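Local structure of actin depolymerization factor 2 (Plasmodium berghei, 2XFA) at residues A[126-131]-A[139-144]; A[61-66]-A[77-82]; A[31-36]-A[65-70]; A[17-22]-A[42-47]. The protein probably binds actin and promotes the disassembly and turnover of actin filaments, as a member of the ADF/cofilin family of the malaria parasite. All coordinates share one frame; numbering follows the deposited sequence.

Contact 1: residues A[126-131]-A[139-144]; sequences KSLEIT and EELKAI
Only one flat group touches across this contact, the carboxylate of E140, and it does so through a single oxygen: OE2 lies 3.5 Å from the branch methyl CG2 of I130. The same OE2 takes a hydrogen bond from a water at 2.5 Å, and that water accepts from the backbone N of T131 at 2.9 Å, so a water bridge ties the helix to the residue just past the end of the strand. This is the C-terminal helix of the ADF/cofilin fold, 137-146, lying against 126-130, an outermost strand of the mixed sheet. The short axes of 126-130 and 139-144 come within 10.1 Å of each other and run roughly antiparallel, at 147°. Backbone bonds to F94 and F96 join the strand to its parallel neighbour 89-97, and one to S98 lies just beyond that neighbour, while L128 and I130 point at the helix.

The rest of the interface is aliphatic. I130 reaches forward along its longer branch, and CD1 meets L141 at CG, 3.7 Å away, the two side chains crossing at about a right angle. L141 has chi1 -139°, well off a staggered position, and this turn brings its CD2 within 3.5 Å of L128 CD1, tighter than usual for two methyls. I144, one helical turn on from E140, slides past L128 in the opposite direction. Its CG2, anti to the backbone N, is placed against both ends of the leucine fork, 3.6 Å from L128 CD2 and 3.8 Å from L128 CD1.

Contact 2: residues A[61-66]-A[77-82]; sequences MRIKNN and ADMPIP
A77 opens the strand side with its CB aimed at helix 56-65, where it meets the end of I63: A77 CB and I63 CD1 are 4.0 Å apart. The isoleucine reaches that far because its longer branch is stretched out, chi2 175°, with CD1 as the leading atom. D78 turns to the other face of the sheet, towards H27, and its backbone pairs with K30, just ahead of strand 31-37. M79 starts off along the flank, and only its folded end reaches the helix. Its chain is bent twice, chi1 -60° and chi2 -59°, and this carries the terminal methyl CE to 4.3 Å from the same I63 CD1. Further on, I81 leaves helix 56-65 behind and packs on I145 of the C-terminal helix and on Y93.

The arrangement is a helix laid on one face of the central sheet of the ADF/cofilin fold, with the end of one isoleucine resting against two strand residues that lie side by side. Y31 of the neighbouring strand touches both I63 and A77, and L141 touches M79. No hydrogen bond joins the two segments, and the surface they bury together is small, 69 Å². Dispersion and the exclusion of water from methyl groups are therefore what this contact contributes, and they set closeness without dictating a precise direction.

Contact 3: residues A[31-36]-A[65-70]; sequences YIIYKI and NNLKNT
Y31 carries its ring in the crowded position between backbone N and carbonyl carbon, chi1 68°, a turn that swings the hydroxyl across to N66, whose CG sits beside its own backbone N at chi1 -68°. The amide meets the phenol at the ring's edge, near the ring plane, with the two flat groups turned 57° to each other. Y31 OH and the amide atom modelled as N66 OD1 are 2.7 Å apart. Two residues along the strand, I33 is extended, and its CD1 presses on the stem of the same asparagine, 3.5 Å from N66 CB. The same methyl also comes to a looser 4.4 Å from L67 CD2.

Strand 31-37 is an inner strand of the ADF/cofilin sheet, antiparallel to both neighbours, 41-48 and 73-81. Segment 65-70 is the chain leaving helix 56-65, and it crosses the same face as that helix before entering strand 73-81. Y31 and I33 point to this face. I32 and Y34 point to the reverse, where helix 14-24 packs, and there I32 CG2 stands 3.5 Å above the plane of the Y34 ring, offset toward its rim. Y34 OH is hydrogen-bonded to C16 O of that helix.

Farther along, the connection is held by polar bonds to other parts of the chain: K68 O accepts from W97 NE1, and the amide of N69 bonds to D133 and to the backbone N of I134. L67, just before them, also touches R73.

Contact 4: residues A[17-22]-A[42-47]; sequences IYEFNR and IVVDVL
Van der Waals contact comes first: E19 sets its carboxylate and its methylenes against the methyls of L47, with CG reaching V44. The side chains of E19 and L47 cross at about a right angle. L47 CD1 lies 3.5 Å from E19 CD and equally close to E19 OE2, while L47 CD2 sits nearer the stem, 4.0 Å from E19 CB. V44 adds a lighter touch, its CG2 4.1 Å from E19 CG. E19 is bent at chi2, -62°, which folds the carboxylate back over the leucine fork instead of letting it run straight out. Within the helix, R22 CD stands 3.2 Å above one face of the Y18 ring, offset toward the rim.

Polar bonds hold the far end of E19. N29 ND2 donates a hydrogen bond to OE1. R22, one turn along the helix, offers NE to the same E19 OE1 at 3.3 Å, a weak hydrogen bond (133° at the hydrogen) within a salt bridge, with the oxygen at the edge of the guanidinium and in its plane. OE2 lies close to a like charge, E15 OE1.

The backbone explains the spacing. Helix 14-24 packs on the sheet of the ADF/cofilin fold, on the face opposite helix 56-65. In strand 41-48, D45 and V46 both face I33, a classic beta bulge, so that V44 and L47, three apart in sequence, both point at the helix.

A buried glutamate thus packs along its whole length on L47, while OE1 accepts from N29 and, weakly, from R22; the nearby E15 might raise its proton affinity, and R22 would work against that.

All four contacts rest on one mixed sheet, whose order runs 11-12, 41-48, 31-37, 73-81, 89-97, 126-130. Contacts 1, 2 and 3 lie on the face covered by helices 56-65 and 137-146, contact 4 on the reverse under helix 14-24. Contacts 3 and 4 interleave along the chain and share the pairing of strands 31-37 and 41-48; contact 2 begins where 3 ends, sharing N65 and N66, and contact 1 comes last. Contacts 1 and 2, with centres 11 Å apart, meet where L141 CD1 and M79 CE pack, whereas 1 and 4 are about 21 Å apart by centres. Helices thus cover both faces of the sheet, the architecture of this actin-binding family.

Contact 1: residues A[126-131]-A[139-144]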
# COMPACT_ATOMS: atom_id res chain seq x y z
N LYS A 126 -1.24 3.26 10.07
CA LYS A 126 -2.36 4.01 9.53
C LYS A 126 -2.81 3.46 8.19
O LYS A 126 -2.00 3.06 7.36
CB LYS A 126 -2.01 5.49 9.38
CG LYS A 126 -3.22 6.36 9.17
CD LYS A 126 -2.90 7.79 9.50
CE LYS A 126 -4.15 8.63 9.63
NZ LYS A 126 -3.80 10.08 9.78
N SER A 127 -4.12 3.42 8.00
CA SER A 127 -4.70 2.98 6.75
C SER A 127 -5.21 4.21 6.00
O SER A 127 -5.86 5.07 6.60
CB SER A 127 -5.83 2.00 7.02
OG SER A 127 -6.38 1.57 5.80
N LEU A 128 -4.90 4.31 4.71
CA LEU A 128 -5.20 5.50 3.91
C LEU A 128 -5.92 5.14 2.62
O LEU A 128 -5.66 4.11 2.04
CB LEU A 128 -3.90 6.20 3.49
CG LEU A 128 -2.89 6.58 4.57
CD1 LEU A 128 -1.65 7.21 3.98
CD2 LEU A 128 -3.57 7.54 5.51
N GLU A 129 -6.79 6.02 2.17
CA GLU A 129 -7.36 5.88 0.85
C GLU A 129 -6.99 7.14 0.07
O GLU A 129 -7.22 8.27 0.55
CB GLU A 129 -8.87 5.70 0.92
CG GLU A 129 -9.54 5.47 -0.45
CD GLU A 129 -11.06 5.36 -0.35
OE1 GLU A 129 -11.56 4.54 0.46
OE2 GLU A 129 -11.76 6.10 -1.08
N ILE A 130 -6.41 6.92 -1.10
CA ILE A 130 -6.02 7.98 -2.03
C ILE A 130 -6.68 7.77 -3.40
O ILE A 130 -6.54 6.73 -4.03
CB ILE A 130 -4.50 8.03 -2.22
CG1 ILE A 130 -3.80 8.26 -0.88
CG2 ILE A 130 -4.12 9.14 -3.20
CD1 ILE A 130 -2.30 8.41 -1.00
N THR A 131 -7.39 8.79 -3.86
CA THR A 131 -8.18 8.68 -5.06
C THR A 131 -7.88 9.84 -6.03
O THR A 131 -8.62 10.08 -6.98
CB THR A 131 -9.66 8.71 -4.67
OG1 THR A 131 -10.48 8.50 -5.83
CG2 THR A 131 -10.00 10.04 -4.00
N GLU A 139 2.51 14.18 -3.76
CA GLU A 139 2.32 15.31 -2.85
C GLU A 139 1.23 15.04 -1.82
O GLU A 139 1.32 15.43 -0.66
CB GLU A 139 1.98 16.58 -3.64
CG GLU A 139 1.65 17.76 -2.73
CD GLU A 139 1.73 19.12 -3.42
OE1 GLU A 139 1.39 19.20 -4.63
OE2 GLU A 139 2.11 20.11 -2.75
N GLU A 140 0.19 14.34 -2.24
CA GLU A 140 -0.92 14.06 -1.35
C GLU A 140 -0.49 13.10 -0.25
O GLU A 140 -0.76 13.33 0.92
CB GLU A 140 -2.11 13.51 -2.14
CG GLU A 140 -3.44 13.90 -1.53
CD GLU A 140 -4.64 13.56 -2.40
OE1 GLU A 140 -5.15 14.47 -3.11
OE2 GLU A 140 -5.08 12.39 -2.35
N LEU A 141 0.16 12.00 -0.61
CA LEU A 141 0.59 11.05 0.40
C LEU A 141 1.50 11.73 1.42
O LEU A 141 1.36 11.52 2.62
CB LEU A 141 1.33 9.87 -0.20
CG LEU A 141 1.16 8.41 0.21
CD1 LEU A 141 2.45 7.66 -0.09
CD2 LEU A 141 0.69 8.18 1.62
N LYS A 142 2.44 12.54 0.93
CA LYS A 142 3.34 13.26 1.83
C LYS A 142 2.55 14.17 2.79
O LYS A 142 2.75 14.12 4.01
CB LYS A 142 4.41 14.04 1.05
CG LYS A 142 5.52 14.61 1.92
CD LYS A 142 6.68 15.12 1.05
CE LYS A 142 7.68 15.95 1.87
NZ LYS A 142 8.20 15.22 3.07
N ALA A 143 1.62 14.94 2.24
CA ALA A 143 0.78 15.85 3.01
C ALA A 143 0.04 15.08 4.08
O ALA A 143 0.01 15.46 5.23
CB ALA A 143 -0.20 16.58 2.10
N ILE A 144 -0.56 13.96 3.69
CA ILE A 144 -1.26 13.14 4.66
C ILE A 144 -0.30 12.65 5.74
O ILE A 144 -0.49 12.88 6.93
CB ILE A 144 -1.89 11.94 3.99
CG1 ILE A 144 -3.17 12.37 3.26
CG2 ILE A 144 -2.20 10.86 5.00
CD1 ILE A 144 -3.65 11.35 2.23
O HOH W 1 -7.36 11.49 -2.77

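Contact 2: residues A[61-66]-A[77-82]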
# COMPACT_ATOMS: atom_id res chain seq x y z
N MET A 61 8.26 8.09 -4.10
CA MET A 61 8.56 8.17 -5.54
C MET A 61 8.59 6.78 -6.18
O MET A 61 8.00 6.56 -7.25
CB MET A 61 9.86 8.91 -5.77
CG MET A 61 10.27 9.03 -7.21
SD MET A 61 11.97 9.61 -7.33
CE MET A 61 12.83 8.33 -6.41
N ARG A 62 9.27 5.85 -5.52
CA ARG A 62 9.36 4.48 -6.03
C ARG A 62 8.00 3.80 -6.10
O ARG A 62 7.69 3.09 -7.06
CB ARG A 62 10.30 3.66 -5.15
CG ARG A 62 11.72 4.20 -5.09
CD ARG A 62 12.60 3.57 -6.12
NE ARG A 62 13.16 2.32 -5.64
CZ ARG A 62 14.42 2.17 -5.23
NH1 ARG A 62 15.26 3.21 -5.24
NH2 ARG A 62 14.85 0.99 -4.82
N ILE A 63 7.18 4.00 -5.08
CA ILE A 63 5.84 3.42 -5.10
C ILE A 63 5.05 4.00 -6.25
O ILE A 63 4.38 3.28 -6.97
CB ILE A 63 5.07 3.69 -3.81
CG1 ILE A 63 5.75 3.00 -2.64
CG2 ILE A 63 3.65 3.19 -3.93
CD1 ILE A 63 5.10 3.33 -1.29
N LYS A 64 5.13 5.32 -6.41
CA LYS A 64 4.35 6.02 -7.42
C LYS A 64 4.69 5.50 -8.82
O LYS A 64 3.80 5.33 -9.65
CB LYS A 64 4.60 7.51 -7.34
CG LYS A 64 3.85 8.32 -8.39
CD LYS A 64 4.81 9.17 -9.21
CE LYS A 64 4.10 9.79 -10.41
NZ LYS A 64 5.01 10.65 -11.22
N ASN A 65 5.95 5.21 -9.06
CA ASN A 65 6.35 4.76 -10.39
C ASN A 65 5.78 3.38 -10.71
O ASN A 65 5.78 2.98 -11.86
CB ASN A 65 7.87 4.77 -10.53
CG ASN A 65 8.42 6.17 -10.62
OD1 ASN A 65 7.75 7.07 -11.15
ND2 ASN A 65 9.63 6.37 -10.11
N ASN A 66 5.27 2.68 -9.70
CA ASN A 66 4.60 1.38 -9.90
C ASN A 66 3.09 1.46 -10.04
O ASN A 66 2.43 0.43 -10.19
CB ASN A 66 4.89 0.41 -8.75
CG ASN A 66 6.34 -0.04 -8.69
OD1 ASN A 66 7.10 0.38 -7.81
ND2 ASN A 66 6.73 -0.90 -9.63
N ALA A 77 3.62 -0.18 3.05
CA ALA A 77 4.92 0.46 3.06
C ALA A 77 5.43 0.67 4.48
O ALA A 77 4.71 1.16 5.33
CB ALA A 77 4.84 1.79 2.38
N ASP A 78 6.69 0.34 4.71
CA ASP A 78 7.37 0.63 5.98
C ASP A 78 8.01 2.02 5.87
O ASP A 78 9.11 2.15 5.35
CB ASP A 78 8.43 -0.42 6.24
CG ASP A 78 8.69 -0.64 7.72
OD1 ASP A 78 8.01 -0.02 8.56
OD2 ASP A 78 9.59 -1.46 8.03
N MET A 79 7.31 3.04 6.34
CA MET A 79 7.74 4.42 6.16
C MET A 79 8.69 4.88 7.26
O MET A 79 8.37 4.76 8.44
CB MET A 79 6.52 5.34 6.14
CG MET A 79 5.54 5.02 5.03
SD MET A 79 6.38 5.16 3.44
CE MET A 79 4.98 5.51 2.38
N PRO A 80 9.85 5.42 6.87
CA PRO A 80 10.83 5.93 7.84
C PRO A 80 10.40 7.30 8.36
O PRO A 80 10.60 8.30 7.66
CB PRO A 80 12.12 6.08 7.01
CG PRO A 80 11.81 5.49 5.64
CD PRO A 80 10.33 5.56 5.49
N ILE A 81 9.85 7.35 9.56
CA ILE A 81 9.27 8.59 10.04
C ILE A 81 9.81 9.07 11.40
O ILE A 81 9.65 8.41 12.43
CB ILE A 81 7.74 8.52 10.06
CG1 ILE A 81 7.22 8.55 8.62
CG2 ILE A 81 7.17 9.70 10.82
CD1 ILE A 81 5.73 8.44 8.55
N PRO A 82 10.46 10.23 11.39
CA PRO A 82 11.06 10.78 12.61
C PRO A 82 10.00 11.23 13.60
O PRO A 82 9.00 11.85 13.21
CB PRO A 82 11.86 11.98 12.09
CG PRO A 82 11.16 12.39 10.85
CD PRO A 82 10.65 11.13 10.23

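Contact 3: residues A[31-36]-A[65-70]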
# COMPACT_ATOMS: atom_id res chain seq x y z
N TYR A 31 8.46 -2.21 0.70
CA TYR A 31 7.05 -2.04 0.40
C TYR A 31 6.56 -3.20 -0.43
O TYR A 31 7.34 -3.91 -1.04
CB TYR A 31 6.71 -0.70 -0.29
CG TYR A 31 7.23 -0.50 -1.69
CD1 TYR A 31 6.53 -0.98 -2.78
CD2 TYR A 31 8.40 0.19 -1.93
CE1 TYR A 31 6.99 -0.79 -4.06
CE2 TYR A 31 8.86 0.39 -3.21
CZ TYR A 31 8.15 -0.11 -4.27
OH TYR A 31 8.62 0.08 -5.54
N ILE A 32 5.26 -3.41 -0.39
CA ILE A 32 4.66 -4.49 -1.15
C ILE A 32 3.49 -3.83 -1.82
O ILE A 32 2.83 -3.01 -1.19
CB ILE A 32 4.11 -5.58 -0.27
CG1 ILE A 32 5.20 -6.14 0.65
CG2 ILE A 32 3.51 -6.69 -1.12
CD1 ILE A 32 4.65 -6.82 1.90
N ILE A 33 3.27 -4.15 -3.09
CA ILE A 33 2.06 -3.73 -3.78
C ILE A 33 1.28 -5.01 -4.11
O ILE A 33 1.86 -5.97 -4.58
CB ILE A 33 2.39 -2.91 -5.06
CG1 ILE A 33 3.07 -1.60 -4.66
CG2 ILE A 33 1.14 -2.57 -5.82
CD1 ILE A 33 3.61 -0.83 -5.79
N TYR A 34 -0.02 -5.01 -3.81
CA TYR A 34 -0.87 -6.18 -4.03
C TYR A 34 -1.89 -5.83 -5.08
O TYR A 34 -2.26 -4.66 -5.21
CB TYR A 34 -1.68 -6.50 -2.77
CG TYR A 34 -0.87 -6.88 -1.57
CD1 TYR A 34 -0.46 -8.19 -1.39
CD2 TYR A 34 -0.54 -5.94 -0.61
CE1 TYR A 34 0.27 -8.55 -0.28
CE2 TYR A 34 0.20 -6.29 0.49
CZ TYR A 34 0.59 -7.60 0.65
OH TYR A 34 1.32 -7.97 1.75
N LYS A 35 -2.43 -6.83 -5.76
CA LYS A 35 -3.48 -6.56 -6.71
C LYS A 35 -4.48 -7.70 -6.72
O LYS A 35 -4.21 -8.78 -6.20
CB LYS A 35 -2.89 -6.42 -8.12
CG LYS A 35 -2.36 -7.72 -8.64
CD LYS A 35 -1.50 -7.54 -9.89
CE LYS A 35 -1.75 -8.69 -10.87
NZ LYS A 35 -0.50 -9.33 -11.35
N ILE A 36 -5.64 -7.46 -7.30
CA ILE A 36 -6.58 -8.56 -7.49
C ILE A 36 -6.34 -9.16 -8.87
O ILE A 36 -6.50 -8.50 -9.89
CB ILE A 36 -8.03 -8.11 -7.32
CG1 ILE A 36 -8.21 -7.53 -5.91
CG2 ILE A 36 -8.99 -9.29 -7.57
CD1 ILE A 36 -9.49 -6.77 -5.68
N ASN A 65 5.95 5.21 -9.06
CA ASN A 65 6.35 4.76 -10.39
C ASN A 65 5.78 3.38 -10.71
O ASN A 65 5.78 2.98 -11.86
CB ASN A 65 7.87 4.77 -10.53
CG ASN A 65 8.42 6.17 -10.62
OD1 ASN A 65 7.75 7.07 -11.15
ND2 ASN A 65 9.63 6.37 -10.11
N ASN A 66 5.27 2.68 -9.70
CA ASN A 66 4.60 1.38 -9.90
C ASN A 66 3.09 1.46 -10.04
O ASN A 66 2.43 0.43 -10.19
CB ASN A 66 4.89 0.41 -8.75
CG ASN A 66 6.34 -0.04 -8.69
OD1 ASN A 66 7.10 0.38 -7.81
ND2 ASN A 66 6.73 -0.90 -9.63
N LEU A 67 2.53 2.66 -9.97
CA LEU A 67 1.08 2.84 -10.02
C LEU A 67 0.64 3.45 -11.33
O LEU A 67 1.44 4.04 -12.04
CB LEU A 67 0.64 3.74 -8.85
CG LEU A 67 1.05 3.16 -7.48
CD1 LEU A 67 0.68 4.13 -6.36
CD2 LEU A 67 0.40 1.78 -7.27
N LYS A 68 -0.65 3.34 -11.65
CA LYS A 68 -1.18 3.97 -12.87
C LYS A 68 -2.49 4.67 -12.56
O LYS A 68 -3.15 4.36 -11.59
CB LYS A 68 -1.43 2.92 -13.95
CG LYS A 68 -0.24 2.04 -14.26
CD LYS A 68 -0.50 1.19 -15.52
CE LYS A 68 0.77 0.52 -16.03
NZ LYS A 68 0.52 -0.29 -17.26
N ASN A 69 -2.89 5.58 -13.43
CA ASN A 69 -4.13 6.30 -13.24
C ASN A 69 -5.35 5.42 -13.48
O ASN A 69 -6.47 5.85 -13.28
CB ASN A 69 -4.17 7.43 -14.24
CG ASN A 69 -4.35 8.75 -13.60
OD1 ASN A 69 -4.36 8.86 -12.35
ND2 ASN A 69 -4.46 9.78 -14.43
N THR A 70 -5.15 4.21 -13.97
CA THR A 70 -6.27 3.45 -14.48
C THR A 70 -6.43 2.11 -13.76
O THR A 70 -7.22 1.27 -14.18
CB THR A 70 -6.06 3.09 -15.96
OG1 THR A 70 -4.85 2.33 -16.06
CG2 THR A 70 -5.99 4.34 -16.84

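Contact 4: residues A[17-22]-A[42-47]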
# COMPACT_ATOMS: atom_id res chain seq x y z
N ILE A 17 0.31 -12.61 3.11
CA ILE A 17 0.68 -12.46 4.51
C ILE A 17 2.14 -12.87 4.71
O ILE A 17 2.84 -12.29 5.54
CB ILE A 17 -0.25 -13.27 5.45
CG1 ILE A 17 -1.73 -12.98 5.12
CG2 ILE A 17 0.02 -12.92 6.89
CD1 ILE A 17 -2.25 -13.76 3.94
N TYR A 18 2.59 -13.86 3.95
CA TYR A 18 3.99 -14.26 3.98
C TYR A 18 4.88 -13.04 3.82
O TYR A 18 5.76 -12.80 4.63
CB TYR A 18 4.29 -15.27 2.88
CG TYR A 18 5.76 -15.61 2.71
CD1 TYR A 18 6.45 -16.31 3.69
CD2 TYR A 18 6.46 -15.26 1.55
CE1 TYR A 18 7.79 -16.63 3.54
CE2 TYR A 18 7.80 -15.58 1.39
CZ TYR A 18 8.46 -16.26 2.39
OH TYR A 18 9.79 -16.59 2.25
N GLU A 19 4.65 -12.27 2.76
CA GLU A 19 5.52 -11.14 2.45
C GLU A 19 5.35 -9.99 3.43
O GLU A 19 6.33 -9.34 3.81
CB GLU A 19 5.29 -10.64 1.02
CG GLU A 19 5.68 -11.65 -0.07
CD GLU A 19 7.16 -12.02 -0.05
OE1 GLU A 19 7.94 -11.41 0.73
OE2 GLU A 19 7.55 -12.92 -0.83
N PHE A 20 4.12 -9.72 3.83
CA PHE A 20 3.90 -8.72 4.86
C PHE A 20 4.68 -9.05 6.13
O PHE A 20 5.31 -8.19 6.75
CB PHE A 20 2.42 -8.58 5.20
CG PHE A 20 2.18 -7.70 6.41
CD1 PHE A 20 2.32 -6.33 6.32
CD2 PHE A 20 1.88 -8.26 7.64
CE1 PHE A 20 2.12 -5.51 7.43
CE2 PHE A 20 1.68 -7.45 8.75
CZ PHE A 20 1.80 -6.09 8.65
N ASN A 21 4.66 -10.31 6.52
CA ASN A 21 5.42 -10.70 7.71
C ASN A 21 6.93 -10.52 7.51
O ASN A 21 7.63 -10.08 8.40
CB ASN A 21 5.06 -12.12 8.17
CG ASN A 21 3.69 -12.19 8.86
OD1 ASN A 21 3.01 -13.21 8.81
ND2 ASN A 21 3.30 -11.10 9.51
N ARG A 22 7.42 -10.84 6.31
CA ARG A 22 8.82 -10.57 5.99
C ARG A 22 9.14 -9.07 6.06
O ARG A 22 10.25 -8.69 6.41
CB ARG A 22 9.18 -11.14 4.61
CG ARG A 22 9.45 -12.65 4.63
CD ARG A 22 9.46 -13.26 3.24
NE ARG A 22 10.49 -12.70 2.37
CZ ARG A 22 11.79 -12.98 2.48
NH1 ARG A 22 12.22 -13.80 3.43
NH2 ARG A 22 12.66 -12.43 1.64
N ILE A 42 -6.40 -11.99 -4.22
CA ILE A 42 -5.48 -10.88 -3.97
C ILE A 42 -4.08 -11.46 -3.99
O ILE A 42 -3.83 -12.46 -3.33
CB ILE A 42 -5.77 -10.14 -2.67
CG1 ILE A 42 -7.19 -9.56 -2.72
CG2 ILE A 42 -4.69 -9.06 -2.41
CD1 ILE A 42 -7.55 -8.68 -1.57
N VAL A 43 -3.20 -10.87 -4.80
CA VAL A 43 -1.85 -11.41 -4.98
C VAL A 43 -0.76 -10.30 -4.89
O VAL A 43 -1.06 -9.12 -5.01
CB VAL A 43 -1.74 -12.17 -6.32
CG1 VAL A 43 -1.77 -11.21 -7.48
CG2 VAL A 43 -0.48 -12.99 -6.37
N VAL A 44 0.49 -10.70 -4.66
CA VAL A 44 1.62 -9.79 -4.66
C VAL A 44 1.95 -9.33 -6.08
O VAL A 44 2.17 -10.14 -6.97
CB VAL A 44 2.87 -10.48 -4.09
CG1 VAL A 44 4.09 -9.59 -4.25
CG2 VAL A 44 2.66 -10.85 -2.65
N ASP A 45 1.97 -8.02 -6.29
CA ASP A 45 2.28 -7.48 -7.60
C ASP A 45 3.76 -7.07 -7.67
O ASP A 45 4.45 -7.37 -8.65
CB ASP A 45 1.38 -6.28 -7.88
CG ASP A 45 1.75 -5.56 -9.17
OD1 ASP A 45 2.31 -6.22 -10.09
OD2 ASP A 45 1.47 -4.34 -9.27
N VAL A 46 4.24 -6.40 -6.63
CA VAL A 46 5.60 -5.88 -6.60
C VAL A 46 6.15 -5.97 -5.18
O VAL A 46 5.41 -5.76 -4.20
CB VAL A 46 5.65 -4.38 -7.00
CG1 VAL A 46 7.06 -3.82 -6.86
CG2 VAL A 46 5.11 -4.15 -8.39
N LEU A 47 7.44 -6.28 -5.09
CA LEU A 47 8.16 -6.28 -3.83
C LEU A 47 9.42 -5.44 -3.96
O LEU A 47 10.23 -5.69 -4.85
CB LEU A 47 8.59 -7.70 -3.46
CG LEU A 47 7.52 -8.64 -2.89
CD1 LEU A 47 8.02 -10.07 -2.88
CD2 LEU A 47 7.17 -8.21 -1.50